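TonB-dependent siderophore receptor (Pseudomonas aeruginosa 39016, PDB 5NEC) probably takes up iron-loaded siderophores, and drugs conjugated to siderophores, across the outer membrane through a plugged beta-barrel, using energy delivered by TonB. Local coordinates at residues Q446-T460 / D475-K489. Residues are numbered along the deposited sequence; the frame is centred on the assembly and turned at random.
Sequences QWQVNIGARFDSFET and DKSSFWNWQAGLVWK
Trp447 and Trp488 form an offset stack across two antiparallel strands, the six-membered ring of the first lying 4.4 Å, centroid to centroid, from the five-membered ring of the second, planes at 24°. Trp488 CD1 sits over one face of Trp447, 3.4 Å from Trp447 CZ2, and Trp488 CB adds a CH-pi contact over the same six-membered ring. The stack forms because Trp447, with CG anti to its carbonyl carbon (chi1 -69°), swings its indole across to the other strand; Trp447 CZ3 also meets Leu486 CD2 at 4.0 Å. Farther along this outward face of the barrel, whose aromatic part probably meets lipid, Phe455 CD1 lies over one face of Trp480, while Phe455 CE1 packs 3.5 Å from Ser478 CB. At the far end Glu459 and Lys476 run side by side, but Glu459 OE1 stops 4.5 Å from Lys476 NZ, too far for a salt bridge.

Backbone bonds pair the strands without a bulge from Gln446 to Thr460; Asn481 N to Arg454 O is the weak one.

The inward face is largely polar between Gln448 and Asp456. Arg454, extended from CG to NE, donates from NE to Asp456 OD2 at 2.9 Å, a hydrogen bond that is also a salt bridge, on the carboxylate's syn side and in the guanidinium plane. Its NH2 goes on to Glu366 in a salt bridge. Gly452 lies opposite Gln483 and Gly485 opposite Asn450, so each polar side chain stands across from a residue without one.

The two strands make a hairpin of the barrel wall, between strands 426-444 and 494-503. Inside, Asn481 and Gln483 hydrogen-bond to Ser135, and Lys489 forms a salt bridge with Asp49, tying the wall to the N-terminal part of the chain that fills the barrel.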
loop_
_atom_site.group_PDB
_atom_site.type_symbol
_atom_site.label_atom_id
_atom_site.label_comp_id
_atom_site.label_asym_id
_atom_site.label_seq_id
_atom_site.Cartn_x
_atom_site.Cartn_y
_atom_site.Cartn_z
ATOM N N GLN A 446 30.869 -18.650 3.665
ATOM C CA GLN A 446 29.649 -19.485 3.728
ATOM C C GLN A 446 28.649 -19.186 4.856
ATOM O O GLN A 446 27.550 -19.694 4.807
ATOM C CB GLN A 446 29.992 -20.982 3.807
ATOM C CG GLN A 446 30.558 -21.568 2.528
ATOM C CD GLN A 446 31.993 -21.983 2.711
ATOM O OE1 GLN A 446 32.927 -21.302 2.270
ATOM N NE2 GLN A 446 32.184 -23.102 3.400
ATOM N N TRP A 447 29.012 -18.408 5.866
ATOM C CA TRP A 447 28.153 -18.224 7.041
ATOM C C TRP A 447 28.024 -16.762 7.455
ATOM O O TRP A 447 29.026 -16.058 7.571
ATOM C CB TRP A 447 28.685 -19.045 8.218
ATOM C CG TRP A 447 28.544 -20.515 8.026
ATOM C CD1 TRP A 447 29.515 -21.380 7.619
ATOM C CD2 TRP A 447 27.361 -21.298 8.219
ATOM N NE1 TRP A 447 29.011 -22.655 7.545
ATOM C CE2 TRP A 447 27.692 -22.635 7.912
ATOM C CE3 TRP A 447 26.052 -21.001 8.618
ATOM C CZ2 TRP A 447 26.763 -23.675 7.992
ATOM C CZ3 TRP A 447 25.133 -22.029 8.699
ATOM C CH2 TRP A 447 25.491 -23.352 8.390
ATOM N N GLN A 448 26.783 -16.318 7.667
ATOM C CA GLN A 448 26.479 -14.983 8.190
ATOM C C GLN A 448 25.444 -15.076 9.307
ATOM O O GLN A 448 24.560 -15.930 9.258
ATOM C CB GLN A 448 25.911 -14.086 7.098
ATOM C CG GLN A 448 26.774 -13.978 5.860
ATOM C CD GLN A 448 26.163 -13.140 4.758
ATOM O OE1 GLN A 448 26.282 -13.494 3.587
ATOM N NE2 GLN A 448 25.515 -12.023 5.113
ATOM N N VAL A 449 25.554 -14.197 10.300
ATOM C CA VAL A 449 24.576 -14.101 11.383
ATOM C C VAL A 449 24.043 -12.685 11.445
ATOM O O VAL A 449 24.825 -11.747 11.434
ATOM C CB VAL A 449 25.204 -14.456 12.739
ATOM C CG1 VAL A 449 24.248 -14.143 13.884
ATOM C CG2 VAL A 449 25.597 -15.921 12.759
ATOM N N ASN A 450 22.714 -12.546 11.517
ATOM C CA ASN A 450 22.017 -11.258 11.698
ATOM C C ASN A 450 21.381 -11.232 13.072
ATOM O O ASN A 450 20.708 -12.168 13.448
ATOM C CB ASN A 450 20.895 -11.065 10.670
ATOM C CG ASN A 450 21.427 -10.771 9.275
ATOM O OD1 ASN A 450 21.036 -9.796 8.636
ATOM N ND2 ASN A 450 22.318 -11.623 8.789
ATOM N N ILE A 451 21.597 -10.156 13.814
ATOM C CA ILE A 451 20.889 -9.893 15.057
ATOM C C ILE A 451 20.351 -8.473 14.989
ATOM O O ILE A 451 20.979 -7.593 14.393
ATOM C CB ILE A 451 21.774 -10.105 16.297
ATOM C CG1 ILE A 451 23.049 -9.255 16.227
ATOM C CG2 ILE A 451 22.125 -11.583 16.419
ATOM C CD1 ILE A 451 23.907 -9.333 17.473
ATOM N N GLY A 452 19.170 -8.262 15.565
ATOM C CA GLY A 452 18.518 -6.952 15.579
ATOM C C GLY A 452 17.658 -6.803 16.824
ATOM O O GLY A 452 16.984 -7.748 17.238
ATOM N N ALA A 453 17.679 -5.621 17.421
ATOM C CA ALA A 453 16.788 -5.298 18.528
ATOM C C ALA A 453 16.216 -3.891 18.363
ATOM O O ALA A 453 16.769 -3.053 17.657
ATOM C CB ALA A 453 17.500 -5.450 19.871
ATOM N N ARG A 454 15.086 -3.661 19.022
ATOM C CA ARG A 454 14.387 -2.380 19.005
ATOM C C ARG A 454 13.539 -2.224 20.270
ATOM O O ARG A 454 12.849 -3.152 20.670
ATOM C CB ARG A 454 13.491 -2.261 17.768
ATOM C CG ARG A 454 13.103 -0.823 17.479
ATOM C CD ARG A 454 11.925 -0.697 16.536
ATOM N NE ARG A 454 11.546 0.712 16.393
ATOM C CZ ARG A 454 12.104 1.582 15.545
ATOM N NH1 ARG A 454 13.080 1.208 14.693
ATOM N NH2 ARG A 454 11.661 2.846 15.547
ATOM N N PHE A 455 13.615 -1.050 20.884
ATOM C CA PHE A 455 12.788 -0.652 22.021
ATOM C C PHE A 455 12.041 0.635 21.661
ATOM O O PHE A 455 12.670 1.618 21.295
ATOM C CB PHE A 455 13.654 -0.411 23.256
ATOM C CG PHE A 455 12.887 0.109 24.435
ATOM C CD1 PHE A 455 11.939 -0.692 25.072
ATOM C CD2 PHE A 455 13.095 1.408 24.901
ATOM C CE1 PHE A 455 11.229 -0.219 26.165
ATOM C CE2 PHE A 455 12.378 1.895 25.992
ATOM C CZ PHE A 455 11.441 1.078 26.623
ATOM N N ASP A 456 10.706 0.613 21.757
ATOM C CA ASP A 456 9.852 1.783 21.515
ATOM C C ASP A 456 9.122 2.166 22.785
ATOM O O ASP A 456 8.608 1.302 23.481
ATOM C CB ASP A 456 8.785 1.484 20.469
ATOM C CG ASP A 456 9.329 1.464 19.066
ATOM O OD1 ASP A 456 9.359 2.545 18.436
ATOM O OD2 ASP A 456 9.730 0.372 18.599
ATOM N N SER A 457 9.053 3.468 23.044
ATOM C CA SER A 457 8.354 4.031 24.188
ATOM C C SER A 457 7.304 5.014 23.653
ATOM O O SER A 457 7.606 5.826 22.789
ATOM C CB SER A 457 9.369 4.714 25.090
ATOM O OG SER A 457 8.746 5.362 26.165
ATOM N N PHE A 458 6.080 4.911 24.166
ATOM C CA PHE A 458 4.901 5.596 23.607
ATOM C C PHE A 458 4.136 6.353 24.720
ATOM O O PHE A 458 3.941 5.804 25.792
ATOM C CB PHE A 458 4.026 4.520 22.938
ATOM C CG PHE A 458 2.929 5.049 22.056
ATOM C CD1 PHE A 458 3.206 5.962 21.033
ATOM C CD2 PHE A 458 1.611 4.591 22.201
ATOM C CE1 PHE A 458 2.192 6.440 20.188
ATOM C CE2 PHE A 458 0.596 5.060 21.364
ATOM C CZ PHE A 458 0.887 5.982 20.353
ATOM N N GLU A 459 3.767 7.617 24.487
ATOM C CA GLU A 459 2.898 8.400 25.405
ATOM C C GLU A 459 1.803 9.048 24.599
ATOM O O GLU A 459 2.125 9.723 23.638
ATOM C CB GLU A 459 3.649 9.549 26.074
ATOM C CG GLU A 459 4.808 9.162 26.959
ATOM C CD GLU A 459 5.321 10.338 27.805
ATOM O OE1 GLU A 459 4.494 11.083 28.383
ATOM O OE2 GLU A 459 6.556 10.519 27.897
ATOM N N THR A 460 0.531 8.865 24.976
ATOM C CA THR A 460 -0.596 9.566 24.320
ATOM C C THR A 460 -1.527 10.246 25.306
ATOM O O THR A 460 -1.706 9.789 26.416
ATOM C CB THR A 460 -1.479 8.656 23.417
ATOM O OG1 THR A 460 -2.040 7.601 24.199
ATOM C CG2 THR A 460 -0.690 8.066 22.276
ATOM N N ASP A 475 -2.125 7.567 28.346
ATOM C CA ASP A 475 -1.654 6.201 28.276
ATOM C C ASP A 475 -0.151 6.178 27.997
ATOM O O ASP A 475 0.356 7.024 27.274
ATOM C CB ASP A 475 -2.430 5.455 27.197
ATOM C CG ASP A 475 -2.327 3.952 27.336
ATOM O OD1 ASP A 475 -2.250 3.447 28.483
ATOM O OD2 ASP A 475 -2.328 3.268 26.285
ATOM N N LYS A 476 0.538 5.221 28.619
ATOM C CA LYS A 476 1.983 5.004 28.462
ATOM C C LYS A 476 2.209 3.535 28.188
ATOM O O LYS A 476 1.583 2.693 28.811
ATOM C CB LYS A 476 2.758 5.382 29.729
ATOM C CG LYS A 476 2.956 6.871 29.895
ATOM C CD LYS A 476 3.896 7.236 31.026
ATOM C CE LYS A 476 3.877 8.750 31.255
ATOM N NZ LYS A 476 4.669 9.191 32.444
ATOM N N SER A 477 3.112 3.226 27.268
ATOM C CA SER A 477 3.448 1.843 26.969
ATOM C C SER A 477 4.811 1.735 26.288
ATOM O O SER A 477 5.429 2.744 25.918
ATOM C CB SER A 477 2.350 1.210 26.110
ATOM O OG SER A 477 2.013 2.047 25.024
ATOM N N SER A 478 5.284 0.499 26.152
ATOM C CA SER A 478 6.480 0.223 25.384
ATOM C C SER A 478 6.380 -1.082 24.621
ATOM O O SER A 478 5.498 -1.894 24.858
ATOM C CB SER A 478 7.717 0.267 26.272
ATOM O OG SER A 478 7.522 -0.500 27.426
ATOM N N PHE A 479 7.287 -1.231 23.671
ATOM C CA PHE A 479 7.286 -2.340 22.738
ATOM C C PHE A 479 8.747 -2.810 22.581
ATOM O O PHE A 479 9.589 -2.062 22.099
ATOM C CB PHE A 479 6.666 -1.861 21.418
ATOM C CG PHE A 479 6.341 -2.966 20.454
ATOM C CD1 PHE A 479 5.277 -3.845 20.703
ATOM C CD2 PHE A 479 7.091 -3.133 19.275
ATOM C CE1 PHE A 479 4.970 -4.861 19.797
ATOM C CE2 PHE A 479 6.787 -4.150 18.372
ATOM C CZ PHE A 479 5.721 -5.009 18.630
ATOM N N TRP A 480 9.042 -4.018 23.078
ATOM C CA TRP A 480 10.337 -4.688 22.876
ATOM C C TRP A 480 10.230 -5.533 21.627
ATOM O O TRP A 480 9.180 -6.093 21.332
ATOM C CB TRP A 480 10.721 -5.587 24.060
ATOM C CG TRP A 480 11.770 -4.993 24.967
ATOM C CD1 TRP A 480 11.582 -4.516 26.238
ATOM C CD2 TRP A 480 13.175 -4.815 24.677
ATOM N NE1 TRP A 480 12.779 -4.054 26.757
ATOM C CE2 TRP A 480 13.771 -4.229 25.827
ATOM C CE3 TRP A 480 13.989 -5.098 23.563
ATOM C CZ2 TRP A 480 15.136 -3.904 25.887
ATOM C CZ3 TRP A 480 15.351 -4.782 23.627
ATOM C CH2 TRP A 480 15.908 -4.191 24.784
ATOM N N ASN A 481 11.313 -5.618 20.881
ATOM C CA ASN A 481 11.316 -6.393 19.659
ATOM C C ASN A 481 12.741 -6.832 19.303
ATOM O O ASN A 481 13.664 -6.039 19.392
ATOM C CB ASN A 481 10.706 -5.548 18.549
ATOM C CG ASN A 481 10.792 -6.217 17.221
ATOM O OD1 ASN A 481 11.498 -5.749 16.331
ATOM N ND2 ASN A 481 10.100 -7.348 17.082
ATOM N N TRP A 482 12.924 -8.098 18.946
ATOM C CA TRP A 482 14.236 -8.567 18.519
ATOM C C TRP A 482 14.176 -9.742 17.571
ATOM O O TRP A 482 13.192 -10.475 17.543
ATOM C CB TRP A 482 15.149 -8.866 19.718
ATOM C CG TRP A 482 14.810 -10.057 20.544
ATOM C CD1 TRP A 482 14.052 -10.075 21.677
ATOM C CD2 TRP A 482 15.272 -11.409 20.346
ATOM N NE1 TRP A 482 13.990 -11.359 22.190
ATOM C CE2 TRP A 482 14.730 -12.195 21.396
ATOM C CE3 TRP A 482 16.090 -12.035 19.383
ATOM C CZ2 TRP A 482 14.977 -13.578 21.509
ATOM C CZ3 TRP A 482 16.335 -13.416 19.494
ATOM C CH2 TRP A 482 15.779 -14.167 20.551
ATOM N N GLN A 483 15.233 -9.891 16.774
ATOM C CA GLN A 483 15.284 -10.949 15.773
ATOM C C GLN A 483 16.691 -11.421 15.487
ATOM O O GLN A 483 17.652 -10.674 15.660
ATOM C CB GLN A 483 14.628 -10.484 14.475
ATOM C CG GLN A 483 15.382 -9.374 13.776
ATOM C CD GLN A 483 14.618 -8.779 12.633
ATOM O OE1 GLN A 483 14.508 -7.556 12.537
ATOM N NE2 GLN A 483 14.085 -9.630 11.747
ATOM N N ALA A 484 16.778 -12.665 15.027
ATOM C CA ALA A 484 18.035 -13.308 14.706
ATOM C C ALA A 484 17.890 -14.126 13.437
ATOM O O ALA A 484 16.873 -14.795 13.239
ATOM C CB ALA A 484 18.470 -14.197 15.849
ATOM N N GLY A 485 18.912 -14.067 12.581
ATOM C CA GLY A 485 18.944 -14.824 11.335
ATOM C C GLY A 485 20.286 -15.498 11.104
ATOM O O GLY A 485 21.326 -15.006 11.531
ATOM N N LEU A 486 20.240 -16.638 10.426
ATOM C CA LEU A 486 21.416 -17.424 10.076
ATOM C C LEU A 486 21.348 -17.691 8.577
ATOM O O LEU A 486 20.314 -18.121 8.087
ATOM C CB LEU A 486 21.391 -18.736 10.858
ATOM C CG LEU A 486 22.578 -19.680 10.690
ATOM C CD1 LEU A 486 23.819 -19.080 11.333
ATOM C CD2 LEU A 486 22.257 -21.048 11.282
ATOM N N VAL A 487 22.441 -17.428 7.862
ATOM C CA VAL A 487 22.519 -17.654 6.418
ATOM C C VAL A 487 23.685 -18.595 6.099
ATOM O O VAL A 487 24.802 -18.348 6.524
ATOM C CB VAL A 487 22.704 -16.331 5.663
ATOM C CG1 VAL A 487 22.672 -16.537 4.150
ATOM C CG2 VAL A 487 21.628 -15.361 6.084
ATOM N N TRP A 488 23.402 -19.670 5.364
ATOM C CA TRP A 488 24.411 -20.588 4.845
ATOM C C TRP A 488 24.448 -20.409 3.331
ATOM O O TRP A 488 23.413 -20.489 2.681
ATOM C CB TRP A 488 24.079 -22.051 5.204
ATOM C CG TRP A 488 25.085 -23.067 4.671
ATOM C CD1 TRP A 488 26.446 -22.982 4.728
ATOM C CD2 TRP A 488 24.795 -24.305 4.004
ATOM N NE1 TRP A 488 27.017 -24.075 4.136
ATOM C CE2 TRP A 488 26.029 -24.906 3.687
ATOM C CE3 TRP A 488 23.611 -24.963 3.652
ATOM C CZ2 TRP A 488 26.117 -26.134 3.037
ATOM C CZ3 TRP A 488 23.694 -26.178 3.000
ATOM C CH2 TRP A 488 24.941 -26.754 2.700
ATOM N N LYS A 489 25.635 -20.158 2.786
ATOM C CA LYS A 489 25.847 -20.032 1.346
ATOM C C LYS A 489 26.716 -21.197 0.849
ATOM O O LYS A 489 27.945 -21.135 0.925
ATOM C CB LYS A 489 26.485 -18.684 1.032
ATOM C CG LYS A 489 25.635 -17.497 1.478
ATOM C CD LYS A 489 26.306 -16.165 1.177
ATOM C CE LYS A 489 26.439 -15.874 -0.318
ATOM N NZ LYS A 489 25.153 -16.013 -1.074
#